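Local coordinates for phosphotriesterase family protein (Listeria monocytogenes serotype 4b str. H7858, PDB 3PNZ) that probably hydrolyses phosphorylated sugar lactones at a two-zinc active site in an amidohydrolase-fold barrel, at residues 184-189 and 209-214. Numbering follows the deposited sequence.
Sequences IHSHTE and EYLSIG
CG of His-185 stands anti to the backbone N (chi1 -175°), and chi2 of 63° turns the ring so that ND1 faces the next strand. Ser-212 OG sits between its own backbone N and carbonyl carbon (chi1 55°). The two meet edge-on: His-185 ND1 donates to Ser-212 OG at 2.8 Å, nearly in the ring plane. Ser-212 OG donates to a water, which donates to Ile-184 O. His-185 NE2, probably the acceptor if the ring is neutral, is hydrogen-bonded to ND1 of the zinc ligand His-22.

The strands run parallel. Ile-184 N donates to Tyr-210 O (2.9 Å), and Ser-212 N to Ile-184 O (2.8 Å). Ser-186 N donates to Ser-212 O, and Gly-214 N to Ser-186 O. Further along, Thr-188 OG1 donates to Gly-214 O at 2.7 Å.

On the other face, the side chains of Ile-184 and Leu-211 cross obliquely, CG2 to CD1 at 3.8 Å. Thr-188 CG2 meets Ile-213 CG2 at 3.6 Å. Helix 194-203 covers Leu-211 and Ile-213, and OE1 of its Gln-197 is hydrogen-bonded to Ser-186 OG.

His-187 and His-215, the residue after Gly-214, bind one zinc. This is a right-handed beta-alpha-beta unit of the TIM barrel, with metal ligands at C-terminal strand ends.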
# COMPACT_ATOMS: atom_id res chain seq x y z
N ILE A 184 -3.27 -8.86 3.18
CA ILE A 184 -1.82 -8.75 3.20
C ILE A 184 -1.38 -7.94 1.98
O ILE A 184 -1.91 -8.12 0.88
CB ILE A 184 -1.14 -10.14 3.14
CG1 ILE A 184 -1.63 -11.02 4.30
CG2 ILE A 184 0.37 -10.01 3.20
CD1 ILE A 184 -1.40 -12.51 4.06
N HIS A 185 -0.40 -7.06 2.18
CA HIS A 185 0.16 -6.26 1.08
C HIS A 185 1.66 -6.46 1.10
O HIS A 185 2.25 -6.60 2.16
CB HIS A 185 -0.18 -4.78 1.28
CG HIS A 185 0.26 -3.91 0.14
ND1 HIS A 185 -0.25 -4.04 -1.13
CD2 HIS A 185 1.13 -2.87 0.09
CE1 HIS A 185 0.30 -3.14 -1.93
NE2 HIS A 185 1.14 -2.42 -1.21
N SER A 186 2.28 -6.50 -0.08
CA SER A 186 3.74 -6.57 -0.11
C SER A 186 4.35 -5.42 -0.90
O SER A 186 3.75 -4.90 -1.84
CB SER A 186 4.21 -7.91 -0.66
OG SER A 186 4.02 -8.00 -2.06
N HIS A 187 5.54 -5.01 -0.49
CA HIS A 187 6.37 -4.14 -1.30
C HIS A 187 7.31 -5.02 -2.11
O HIS A 187 7.96 -5.89 -1.54
CB HIS A 187 7.19 -3.22 -0.40
CG HIS A 187 8.32 -2.55 -1.11
ND1 HIS A 187 8.22 -1.28 -1.62
CD2 HIS A 187 9.58 -2.97 -1.39
CE1 HIS A 187 9.37 -0.94 -2.19
NE2 HIS A 187 10.21 -1.95 -2.06
N THR A 188 7.35 -4.83 -3.42
CA THR A 188 8.42 -5.42 -4.22
C THR A 188 9.31 -4.27 -4.67
O THR A 188 8.83 -3.19 -5.04
CB THR A 188 7.92 -6.20 -5.45
OG1 THR A 188 7.21 -5.33 -6.35
CG2 THR A 188 7.02 -7.37 -5.04
N GLU A 189 10.61 -4.49 -4.60
CA GLU A 189 11.56 -3.46 -5.02
C GLU A 189 11.73 -3.56 -6.54
O GLU A 189 12.17 -4.59 -7.05
CB GLU A 189 12.89 -3.66 -4.32
CG GLU A 189 13.87 -2.52 -4.55
CD GLU A 189 13.34 -1.19 -4.07
OE1 GLU A 189 12.75 -1.14 -2.96
OE2 GLU A 189 13.53 -0.18 -4.78
N GLU A 209 -4.87 -15.30 -2.83
CA GLU A 209 -5.84 -14.27 -3.15
C GLU A 209 -6.02 -13.31 -1.96
O GLU A 209 -6.75 -12.32 -2.07
CB GLU A 209 -7.18 -14.87 -3.58
CG GLU A 209 -7.93 -15.59 -2.48
CD GLU A 209 -7.62 -17.08 -2.39
OE1 GLU A 209 -8.46 -17.83 -1.87
OE2 GLU A 209 -6.53 -17.52 -2.83
N TYR A 210 -5.36 -13.59 -0.85
CA TYR A 210 -5.37 -12.68 0.31
C TYR A 210 -4.26 -11.64 0.23
O TYR A 210 -4.10 -10.83 1.15
CB TYR A 210 -5.19 -13.46 1.61
CG TYR A 210 -6.31 -14.42 1.97
CD1 TYR A 210 -7.48 -14.50 1.23
CD2 TYR A 210 -6.18 -15.26 3.07
CE1 TYR A 210 -8.50 -15.40 1.58
CE2 TYR A 210 -7.19 -16.16 3.43
CZ TYR A 210 -8.34 -16.22 2.68
OH TYR A 210 -9.34 -17.11 3.03
N LEU A 211 -3.48 -11.70 -0.84
CA LEU A 211 -2.31 -10.83 -0.99
C LEU A 211 -2.51 -9.83 -2.13
O LEU A 211 -3.01 -10.20 -3.18
CB LEU A 211 -1.09 -11.70 -1.31
CG LEU A 211 0.21 -10.97 -1.71
CD1 LEU A 211 0.82 -10.24 -0.52
CD2 LEU A 211 1.20 -11.98 -2.29
N SER A 212 -2.13 -8.57 -1.91
CA SER A 212 -1.94 -7.65 -3.04
C SER A 212 -0.45 -7.33 -3.11
O SER A 212 0.19 -7.06 -2.10
CB SER A 212 -2.75 -6.36 -2.90
OG SER A 212 -2.47 -5.72 -1.67
N ILE A 213 0.08 -7.39 -4.32
CA ILE A 213 1.51 -7.20 -4.52
C ILE A 213 1.77 -5.81 -5.09
O ILE A 213 1.31 -5.47 -6.18
CB ILE A 213 2.08 -8.28 -5.44
CG1 ILE A 213 1.79 -9.67 -4.85
CG2 ILE A 213 3.59 -8.06 -5.69
CD1 ILE A 213 2.20 -10.80 -5.74
N GLY A 214 2.48 -4.99 -4.32
CA GLY A 214 2.76 -3.62 -4.71
C GLY A 214 3.83 -3.51 -5.79
O GLY A 214 4.67 -4.40 -5.94
O HOH W 1 -3.96 -5.92 0.57